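Local coordinates for protein CT_858 (PDB 3DOR) that is a secreted chlamydial protease, probably acting as a serine-type endopeptidase of the S41 peptidase family, at residues G274-Y279 and E318-I323; P299-Q304 and V346-A351; I336-N341 and E463-C468. All coordinates share one frame; numbering follows the deposited sequence.

Interaction 1: residues G274-Y279 and E318-I323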
loop_
_atom_site.group_PDB
_atom_site.type_symbol
_atom_site.label_atom_id
_atom_site.label_comp_id
_atom_site.label_asym_id
_atom_site.label_seq_id
_atom_site.Cartn_x
_atom_site.Cartn_y
_atom_site.Cartn_z
ATOM N N GLY B 274 1.553 -28.228 -16.874
ATOM C CA GLY B 274 1.337 -26.832 -16.530
ATOM C C GLY B 274 2.323 -26.175 -15.576
ATOM O O GLY B 274 3.536 -26.381 -15.652
ATOM N N LEU B 275 1.775 -25.371 -14.671
ATOM C CA LEU B 275 2.539 -24.634 -13.677
ATOM C C LEU B 275 3.139 -25.513 -12.571
ATOM O O LEU B 275 4.259 -25.275 -12.122
ATOM C CB LEU B 275 1.628 -23.574 -13.048
ATOM C CG LEU B 275 1.925 -22.082 -13.231
ATOM C CD1 LEU B 275 2.368 -21.768 -14.655
ATOM C CD2 LEU B 275 0.671 -21.299 -12.872
ATOM N N PHE B 276 2.388 -26.517 -12.132
ATOM C CA PHE B 276 2.835 -27.411 -11.065
ATOM C C PHE B 276 3.654 -28.602 -11.543
ATOM O O PHE B 276 3.411 -29.149 -12.619
ATOM C CB PHE B 276 1.641 -28.014 -10.299
ATOM C CG PHE B 276 0.815 -27.023 -9.538
ATOM C CD1 PHE B 276 -0.256 -26.380 -10.142
ATOM C CD2 PHE B 276 1.083 -26.767 -8.197
ATOM C CE1 PHE B 276 -1.064 -25.487 -9.411
ATOM C CE2 PHE B 276 0.287 -25.880 -7.458
ATOM C CZ PHE B 276 -0.789 -25.240 -8.065
ATOM N N ARG B 277 4.614 -29.021 -10.730
ATOM C CA ARG B 277 5.362 -30.221 -11.063
ATOM C C ARG B 277 4.465 -31.329 -10.493
ATOM O O ARG B 277 4.202 -31.375 -9.287
ATOM C CB ARG B 277 6.727 -30.268 -10.366
ATOM C CG ARG B 277 7.442 -31.596 -10.608
ATOM C CD ARG B 277 8.853 -31.656 -10.040
ATOM N NE ARG B 277 9.466 -32.946 -10.347
ATOM C CZ ARG B 277 10.549 -33.428 -9.750
ATOM N NH1 ARG B 277 11.158 -32.732 -8.803
ATOM N NH2 ARG B 277 11.012 -34.620 -10.087
ATOM N N ALA B 278 3.983 -32.210 -11.355
ATOM C CA ALA B 278 3.116 -33.277 -10.902
ATOM C C ALA B 278 3.183 -34.443 -11.868
ATOM O O ALA B 278 3.214 -34.250 -13.090
ATOM C CB ALA B 278 1.682 -32.763 -10.793
ATOM N N TYR B 279 3.205 -35.651 -11.322
ATOM C CA TYR B 279 3.272 -36.826 -12.160
ATOM C C TYR B 279 2.793 -38.051 -11.415
ATOM O O TYR B 279 2.433 -37.983 -10.238
ATOM C CB TYR B 279 4.714 -37.031 -12.659
ATOM C CG TYR B 279 5.732 -37.288 -11.566
ATOM C CD1 TYR B 279 5.936 -38.571 -11.069
ATOM C CD2 TYR B 279 6.475 -36.238 -11.011
ATOM C CE1 TYR B 279 6.847 -38.815 -10.045
ATOM C CE2 TYR B 279 7.393 -36.472 -9.983
ATOM C CZ TYR B 279 7.568 -37.762 -9.506
ATOM O OH TYR B 279 8.449 -38.008 -8.479
ATOM N N GLU B 318 -7.224 -23.704 -10.565
ATOM C CA GLU B 318 -7.961 -24.470 -11.571
ATOM C C GLU B 318 -7.081 -25.598 -12.109
ATOM O O GLU B 318 -7.556 -26.712 -12.354
ATOM C CB GLU B 318 -8.429 -23.560 -12.714
ATOM C CG GLU B 318 -9.793 -22.946 -12.423
ATOM C CD GLU B 318 -10.178 -21.844 -13.382
ATOM O OE1 GLU B 318 -9.925 -21.984 -14.596
ATOM O OE2 GLU B 318 -10.752 -20.837 -12.916
ATOM N N GLU B 319 -5.795 -25.319 -12.282
ATOM C CA GLU B 319 -4.892 -26.355 -12.754
ATOM C C GLU B 319 -4.730 -27.405 -11.651
ATOM O O GLU B 319 -4.698 -28.607 -11.925
ATOM C CB GLU B 319 -3.517 -25.787 -13.107
ATOM C CG GLU B 319 -2.560 -26.891 -13.573
ATOM C CD GLU B 319 -1.138 -26.414 -13.752
ATOM O OE1 GLU B 319 -0.948 -25.373 -14.417
ATOM O OE2 GLU B 319 -0.206 -27.082 -13.239
ATOM N N PHE B 320 -4.626 -26.939 -10.407
ATOM C CA PHE B 320 -4.472 -27.827 -9.255
ATOM C C PHE B 320 -5.664 -28.785 -9.243
ATOM O O PHE B 320 -5.506 -29.998 -9.062
ATOM C CB PHE B 320 -4.441 -27.003 -7.960
ATOM C CG PHE B 320 -4.122 -27.807 -6.719
ATOM C CD1 PHE B 320 -2.812 -27.931 -6.275
ATOM C CD2 PHE B 320 -5.131 -28.414 -5.987
ATOM C CE1 PHE B 320 -2.510 -28.648 -5.110
ATOM C CE2 PHE B 320 -4.836 -29.135 -4.819
ATOM C CZ PHE B 320 -3.522 -29.247 -4.385
ATOM N N ALA B 321 -6.855 -28.228 -9.444
ATOM C CA ALA B 321 -8.073 -29.028 -9.469
ATOM C C ALA B 321 -7.977 -30.081 -10.575
ATOM O O ALA B 321 -8.356 -31.227 -10.373
ATOM C CB ALA B 321 -9.300 -28.129 -9.693
ATOM N N LYS B 322 -7.466 -29.695 -11.743
ATOM C CA LYS B 322 -7.329 -30.642 -12.856
ATOM C C LYS B 322 -6.412 -31.816 -12.478
ATOM O O LYS B 322 -6.696 -32.979 -12.777
ATOM C CB LYS B 322 -6.725 -29.953 -14.084
ATOM C CG LYS B 322 -7.509 -28.786 -14.661
ATOM C CD LYS B 322 -8.598 -29.259 -15.598
ATOM C CE LYS B 322 -9.238 -28.084 -16.335
ATOM N NZ LYS B 322 -8.248 -27.376 -17.185
ATOM N N ILE B 323 -5.295 -31.499 -11.839
ATOM C CA ILE B 323 -4.340 -32.525 -11.441
ATOM C C ILE B 323 -4.943 -33.490 -10.425
ATOM O O ILE B 323 -4.797 -34.708 -10.553
ATOM C CB ILE B 323 -3.060 -31.878 -10.865
ATOM C CG1 ILE B 323 -2.418 -30.986 -11.933
ATOM C CG2 ILE B 323 -2.083 -32.953 -10.425
ATOM C CD1 ILE B 323 -1.417 -29.957 -11.385
HETATM O O HOH W 1 1.267 -29.053 -14.280
#
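E319 grips the backbone of 274-279, where loop runs into strand, with both carboxylate oxygens. OE1 of E319 accepts from L275 N at 2.7 Å, and OE2 accepts from F276 N at 2.9 Å. Each oxygen uses its syn lone pair, and both bonds are nearly straight. The carboxylate thus straddles two successive amides, which should favour its charged form. A water donates to E319 OE2 and to F276 O, and accepts a weak bond from G274 N. The extended side chain of E319, with CG anti to the backbone N (chi1 179°), brings the acid across from the helix.

OE2 also lies at the edge of the F276 ring, 3.2 Å from CD1 of F276. One face of that ring takes the edge of F320 in a T-shaped stack, with the planes at 65°. F320 CD1 comes to 3.8 Å from F276 CZ. I323 adds two methyl contacts: its CD1 meets CB of F276, and its CG2 meets CB of A278.

Further out, F276 and A278 touch L296 of strand 290-297. F276 also reaches Y348, and F320 reaches L352, both on helix 346-354. The contact therefore ties helix 316-330 to the entry of strand 278-284 in the mixed sheet.

Interaction 2: residues P299-Q304 and V346-A351; sequences PTYSWQ and VLYLYA
The loop after strand 290-297 turns against helix 346-354 inside the S41 peptidase region. Its 299-304 part carries an ST turn: T300 OG1 accepts from S302 N at 3.1 Å, almost straight at 175°. Y301 lies within the turn and W303 directly after it; both meet the helix.

Y348 carries most of the contact from the helix side. Its CG is anti to the backbone N (chi1 174°), so the ring reaches out toward the loop. CB of W303 sits over the centre of one face of the Y348 ring, 3.8 Å from the centroid, in a CH-pi contact. The W303 side chain takes the crowded position between its backbone N and carbonyl carbon (chi1 53°). This brings CD1 of W303 to 3.7 Å from CG of Y348. The indole and phenol rings meet obliquely. Y301 O approaches the same phenol ring at CD2 of Y348, 3.2 Å away. A water in the plane of the Y348 ring, at its edge, joins Y348 OH to T300 O, donating to T300 O.

Helix 346-354 is the first helix after strand 333-337 of the mixed sheet. The 299-304 loop follows strand 290-297, the parallel neighbour of that strand. L349 makes the second CH-pi contact: its CD2 lies over one face of the Y301 ring, 4.0 Å from the centroid and 3.6 Å from CE2 of Y301. The phenol of Y301 is fixed at its far end by a hydrogen bond to Q338, and the indole NE1 of W303 bonds to E403. W303 also meets W317 edge-to-face, while L349 continues onto C468 and F472 of helix 468-478.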
loop_
_atom_site.group_PDB
_atom_site.type_symbol
_atom_site.label_atom_id
_atom_site.label_comp_id
_atom_site.label_asym_id
_atom_site.label_seq_id
_atom_site.Cartn_x
_atom_site.Cartn_y
_atom_site.Cartn_z
ATOM N N PRO B 299 4.819 -25.507 -4.305
ATOM C CA PRO B 299 5.967 -24.635 -4.052
ATOM C C PRO B 299 5.771 -23.387 -3.194
ATOM O O PRO B 299 6.688 -22.974 -2.470
ATOM C CB PRO B 299 6.446 -24.310 -5.468
ATOM C CG PRO B 299 5.149 -24.127 -6.195
ATOM C CD PRO B 299 4.251 -25.247 -5.646
ATOM N N THR B 300 4.593 -22.786 -3.274
ATOM C CA THR B 300 4.308 -21.581 -2.507
ATOM C C THR B 300 2.804 -21.411 -2.388
ATOM O O THR B 300 2.050 -22.011 -3.163
ATOM C CB THR B 300 4.865 -20.330 -3.213
ATOM O OG1 THR B 300 4.459 -19.159 -2.495
ATOM C CG2 THR B 300 4.327 -20.237 -4.644
ATOM N N TYR B 301 2.367 -20.610 -1.416
ATOM C CA TYR B 301 0.951 -20.353 -1.255
ATOM C C TYR B 301 0.583 -18.948 -1.718
ATOM O O TYR B 301 -0.555 -18.505 -1.569
ATOM C CB TYR B 301 0.494 -20.626 0.185
ATOM C CG TYR B 301 0.556 -22.108 0.522
ATOM C CD1 TYR B 301 1.621 -22.634 1.253
ATOM C CD2 TYR B 301 -0.408 -23.000 0.037
ATOM C CE1 TYR B 301 1.735 -24.013 1.491
ATOM C CE2 TYR B 301 -0.302 -24.391 0.272
ATOM C CZ TYR B 301 0.776 -24.882 0.995
ATOM O OH TYR B 301 0.933 -26.237 1.198
ATOM N N SER B 302 1.550 -18.229 -2.270
ATOM C CA SER B 302 1.227 -16.924 -2.827
ATOM C C SER B 302 1.208 -17.285 -4.311
ATOM O O SER B 302 2.206 -17.162 -5.024
ATOM C CB SER B 302 2.295 -15.870 -2.488
ATOM O OG SER B 302 3.513 -16.130 -3.136
ATOM N N TRP B 303 0.059 -17.791 -4.749
ATOM C CA TRP B 303 -0.123 -18.254 -6.117
ATOM C C TRP B 303 0.392 -17.346 -7.222
ATOM O O TRP B 303 0.863 -17.832 -8.248
ATOM C CB TRP B 303 -1.601 -18.575 -6.371
ATOM C CG TRP B 303 -2.538 -17.466 -6.020
ATOM C CD1 TRP B 303 -3.010 -17.143 -4.774
ATOM C CD2 TRP B 303 -3.146 -16.544 -6.930
ATOM N NE1 TRP B 303 -3.880 -16.076 -4.858
ATOM C CE2 TRP B 303 -3.979 -15.691 -6.169
ATOM C CE3 TRP B 303 -3.067 -16.357 -8.316
ATOM C CZ2 TRP B 303 -4.735 -14.670 -6.754
ATOM C CZ3 TRP B 303 -3.819 -15.339 -8.896
ATOM C CH2 TRP B 303 -4.641 -14.508 -8.114
ATOM N N GLN B 304 0.310 -16.039 -7.017
ATOM C CA GLN B 304 0.752 -15.088 -8.027
ATOM C C GLN B 304 2.263 -15.108 -8.277
ATOM O O GLN B 304 2.725 -14.689 -9.336
ATOM C CB GLN B 304 0.284 -13.674 -7.639
ATOM C CG GLN B 304 -1.209 -13.614 -7.292
ATOM C CD GLN B 304 -1.775 -12.199 -7.224
ATOM O OE1 GLN B 304 -1.885 -11.504 -8.241
ATOM N NE2 GLN B 304 -2.144 -11.768 -6.020
ATOM N N VAL B 346 -3.673 -17.328 2.861
ATOM C CA VAL B 346 -4.479 -18.245 3.649
ATOM C C VAL B 346 -5.686 -18.800 2.869
ATOM O O VAL B 346 -6.003 -19.994 2.951
ATOM C CB VAL B 346 -5.002 -17.547 4.937
ATOM C CG1 VAL B 346 -5.774 -18.542 5.787
ATOM C CG2 VAL B 346 -3.837 -16.979 5.745
ATOM N N LEU B 347 -6.367 -17.939 2.121
ATOM C CA LEU B 347 -7.537 -18.381 1.368
ATOM C C LEU B 347 -7.147 -19.390 0.286
ATOM O O LEU B 347 -7.879 -20.349 0.032
ATOM C CB LEU B 347 -8.264 -17.179 0.752
ATOM C CG LEU B 347 -8.950 -16.213 1.741
ATOM C CD1 LEU B 347 -9.355 -14.942 1.002
ATOM C CD2 LEU B 347 -10.167 -16.880 2.390
ATOM N N TYR B 348 -5.995 -19.174 -0.340
ATOM C CA TYR B 348 -5.506 -20.080 -1.377
ATOM C C TYR B 348 -5.121 -21.416 -0.736
ATOM O O TYR B 348 -5.396 -22.487 -1.278
ATOM C CB TYR B 348 -4.302 -19.469 -2.079
ATOM C CG TYR B 348 -3.636 -20.391 -3.081
ATOM C CD1 TYR B 348 -4.294 -20.773 -4.256
ATOM C CD2 TYR B 348 -2.334 -20.848 -2.872
ATOM C CE1 TYR B 348 -3.663 -21.583 -5.204
ATOM C CE2 TYR B 348 -1.690 -21.656 -3.809
ATOM C CZ TYR B 348 -2.358 -22.016 -4.977
ATOM O OH TYR B 348 -1.713 -22.772 -5.926
ATOM N N LEU B 349 -4.472 -21.334 0.423
ATOM C CA LEU B 349 -4.080 -22.513 1.184
ATOM C C LEU B 349 -5.356 -23.306 1.470
ATOM O O LEU B 349 -5.384 -24.529 1.322
ATOM C CB LEU B 349 -3.412 -22.083 2.503
ATOM C CG LEU B 349 -3.105 -23.065 3.656
ATOM C CD1 LEU B 349 -4.367 -23.397 4.361
ATOM C CD2 LEU B 349 -2.435 -24.338 3.156
ATOM N N TYR B 350 -6.416 -22.599 1.862
ATOM C CA TYR B 350 -7.696 -23.238 2.171
ATOM C C TYR B 350 -8.321 -23.898 0.946
ATOM O O TYR B 350 -8.943 -24.947 1.056
ATOM C CB TYR B 350 -8.685 -22.217 2.763
ATOM C CG TYR B 350 -8.395 -21.809 4.197
ATOM C CD1 TYR B 350 -7.268 -22.288 4.872
ATOM C CD2 TYR B 350 -9.249 -20.944 4.882
ATOM C CE1 TYR B 350 -6.996 -21.916 6.193
ATOM C CE2 TYR B 350 -8.991 -20.567 6.196
ATOM C CZ TYR B 350 -7.863 -21.055 6.846
ATOM O OH TYR B 350 -7.606 -20.669 8.138
ATOM N N ALA B 351 -8.164 -23.284 -0.221
ATOM C CA ALA B 351 -8.713 -23.853 -1.447
ATOM C C ALA B 351 -8.033 -25.190 -1.757
ATOM O O ALA B 351 -8.687 -26.169 -2.100
ATOM C CB ALA B 351 -8.512 -22.886 -2.604
HETATM O O HOH W 2 0.879 -23.130 -5.493
#

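Interaction 3: residues I336-N341 and E463-C468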
loop_
_atom_site.group_PDB
_atom_site.type_symbol
_atom_site.label_atom_id
_atom_site.label_comp_id
_atom_site.label_asym_id
_atom_site.label_seq_id
_atom_site.Cartn_x
_atom_site.Cartn_y
_atom_site.Cartn_z
ATOM N N ILE B 336 2.838 -35.423 -1.529
ATOM C CA ILE B 336 2.864 -33.981 -1.739
ATOM C C ILE B 336 4.170 -33.429 -1.180
ATOM O O ILE B 336 4.413 -33.493 0.035
ATOM C CB ILE B 336 1.669 -33.290 -1.030
ATOM C CG1 ILE B 336 0.355 -33.712 -1.695
ATOM C CG2 ILE B 336 1.829 -31.761 -1.073
ATOM C CD1 ILE B 336 -0.876 -33.104 -1.047
ATOM N N ASP B 337 5.022 -32.911 -2.058
ATOM C CA ASP B 337 6.281 -32.337 -1.614
ATOM C C ASP B 337 5.999 -30.872 -1.310
ATOM O O ASP B 337 5.718 -30.088 -2.210
ATOM C CB ASP B 337 7.348 -32.440 -2.705
ATOM C CG ASP B 337 8.608 -31.649 -2.363
ATOM O OD1 ASP B 337 9.437 -31.434 -3.270
ATOM O OD2 ASP B 337 8.763 -31.245 -1.183
ATOM N N GLN B 338 6.065 -30.502 -0.040
ATOM C CA GLN B 338 5.798 -29.127 0.335
ATOM C C GLN B 338 7.015 -28.461 0.987
ATOM O O GLN B 338 6.880 -27.426 1.640
ATOM C CB GLN B 338 4.610 -29.086 1.292
ATOM C CG GLN B 338 4.011 -27.728 1.420
ATOM C CD GLN B 338 3.675 -27.360 2.843
ATOM O OE1 GLN B 338 2.716 -26.636 3.080
ATOM N NE2 GLN B 338 4.476 -27.831 3.799
ATOM N N THR B 339 8.194 -29.058 0.815
ATOM C CA THR B 339 9.428 -28.508 1.388
ATOM C C THR B 339 9.814 -27.167 0.759
ATOM O O THR B 339 9.357 -26.842 -0.334
ATOM C CB THR B 339 10.609 -29.476 1.187
ATOM O OG1 THR B 339 10.774 -29.749 -0.212
ATOM C CG2 THR B 339 10.357 -30.785 1.913
ATOM N N ASN B 340 10.651 -26.390 1.452
ATOM C CA ASN B 340 11.121 -25.110 0.920
ATOM C C ASN B 340 9.981 -24.284 0.321
ATOM O O ASN B 340 9.994 -23.928 -0.860
ATOM C CB ASN B 340 12.183 -25.367 -0.157
ATOM C CG ASN B 340 13.515 -25.829 0.416
ATOM O OD1 ASN B 340 13.635 -26.142 1.602
ATOM N ND2 ASN B 340 14.527 -25.874 -0.436
ATOM N N ASN B 341 9.009 -23.968 1.158
ATOM C CA ASN B 341 7.827 -23.232 0.752
ATOM C C ASN B 341 7.690 -22.072 1.739
ATOM O O ASN B 341 7.586 -22.293 2.938
ATOM C CB ASN B 341 6.634 -24.181 0.840
ATOM C CG ASN B 341 5.343 -23.548 0.403
ATOM O OD1 ASN B 341 5.041 -22.417 0.768
ATOM N ND2 ASN B 341 4.557 -24.285 -0.376
ATOM N N GLU B 463 12.482 -27.826 7.481
ATOM C CA GLU B 463 12.684 -26.635 8.296
ATOM C C GLU B 463 12.571 -25.326 7.543
ATOM O O GLU B 463 12.673 -24.250 8.145
ATOM C CB GLU B 463 14.039 -26.704 9.017
ATOM C CG GLU B 463 15.239 -26.256 8.198
ATOM C CD GLU B 463 15.640 -27.241 7.123
ATOM O OE1 GLU B 463 16.549 -26.918 6.318
ATOM O OE2 GLU B 463 15.061 -28.341 7.080
ATOM N N GLN B 464 12.379 -25.410 6.229
ATOM C CA GLN B 464 12.213 -24.210 5.435
ATOM C C GLN B 464 10.775 -24.052 4.927
ATOM O O GLN B 464 10.542 -23.607 3.805
ATOM C CB GLN B 464 13.219 -24.170 4.273
ATOM C CG GLN B 464 14.663 -23.952 4.744
ATOM C CD GLN B 464 15.618 -23.604 3.614
ATOM O OE1 GLN B 464 15.652 -24.273 2.577
ATOM N NE2 GLN B 464 16.407 -22.559 3.815
ATOM N N ASP B 465 9.824 -24.432 5.782
ATOM C CA ASP B 465 8.389 -24.294 5.523
ATOM C C ASP B 465 7.893 -23.240 6.501
ATOM O O ASP B 465 8.046 -23.408 7.715
ATOM C CB ASP B 465 7.655 -25.608 5.783
ATOM C CG ASP B 465 7.774 -26.558 4.633
ATOM O OD1 ASP B 465 7.924 -26.068 3.490
ATOM O OD2 ASP B 465 7.707 -27.777 4.862
ATOM N N PHE B 466 7.299 -22.169 5.985
ATOM C CA PHE B 466 6.818 -21.068 6.827
ATOM C C PHE B 466 5.337 -20.729 6.625
ATOM O O PHE B 466 4.776 -20.990 5.566
ATOM C CB PHE B 466 7.646 -19.804 6.554
ATOM C CG PHE B 466 9.143 -20.032 6.554
ATOM C CD1 PHE B 466 9.773 -20.595 5.450
ATOM C CD2 PHE B 466 9.922 -19.672 7.661
ATOM C CE1 PHE B 466 11.160 -20.798 5.435
ATOM C CE2 PHE B 466 11.313 -19.871 7.662
ATOM C CZ PHE B 466 11.934 -20.438 6.541
ATOM N N SER B 467 4.738 -20.115 7.647
ATOM C CA SER B 467 3.324 -19.703 7.664
ATOM C C SER B 467 2.347 -20.704 7.051
ATOM O O SER B 467 2.080 -21.747 7.656
ATOM C CB SER B 467 3.149 -18.315 7.016
ATOM O OG SER B 467 3.732 -18.246 5.728
ATOM N N CYS B 468 1.788 -20.408 5.878
ATOM C CA CYS B 468 0.859 -21.367 5.285
ATOM C C CYS B 468 1.509 -22.741 5.123
ATOM O O CYS B 468 0.813 -23.750 5.187
ATOM C CB CYS B 468 0.326 -20.860 3.940
ATOM S SG CYS B 468 -0.832 -19.468 4.110
#
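I336 and D337 end strand 333-337, and the chain then turns toward 463-468. D337 forms an Asx turn: its OD2 accepts from T339 N at 3.0 Å, met from above the carboxylate plane. The same oxygen accepts from T339 OG1 at 2.7 Å, through its syn lone pair. Two bonds to one oxygen fix the turn at T339.

Q338 O then lies 2.5 Å from OD1 of D465. Two oxygens this close suggest that the acid of D465 holds a proton and donates it. Burial of both residues would favour such a neutral form. D465 OD2 accepts from the backbone N of N462, which helps to place the group. The side chain of Q338 bends at chi2 (-137°), and its NE2 donates to A469 O.

At N340 the backbone takes a left-handed conformation, with phi 46°. CA of N340 makes a CH...O contact with Q464 O at 3.3 Å. The N340 and Q464 side chains lie side by side, pointing the same way.

N341 N shares two weak hydrogen bonds, to Q464 O at 3.1 Å and to D465 OD1 at 3.3 Å. The bond at N341 O is better formed: F466 N donates to it at 3.1 Å, nearly along the C=O axis. N341 ND2 donates to I298 O, and N341 OD1 accepts from G343 N.

S467 stands right before helix 468-478, without a capping bond from its side chain; its OG bonds weakly to F466 O. Its side chain touches H73, an arrangement that probably belongs to the active site of a serine peptidase. The contact thus joins the loop after strand 333-337 with the loop that runs from the neighbouring parallel strand 457-461 into helix 468-478.

How the interactions relate
Interactions 2 and 3 are buried in the core of the S41 region, while interaction 1 is only partly buried, further from the chain centre. Interactions 1 and 2 meet at helix 346-354: F276 CZ packs on Y348 OH at 3.4 Å. Interactions 2 and 3 touch through Y301 OH and Q338 OE1, 2.6 Å apart, and through the N341 amide beside 299-301. Their chemistry differs. Interaction 1 mixes a carboxylate, probably charged, on backbone amides with apolar packing. Interaction 2 has no direct hydrogen bond between its segments and rests on aromatic faces and a water. Interaction 3 is mostly polar. Interactions 1 and 3 do not touch, but both reach the same mixed sheet.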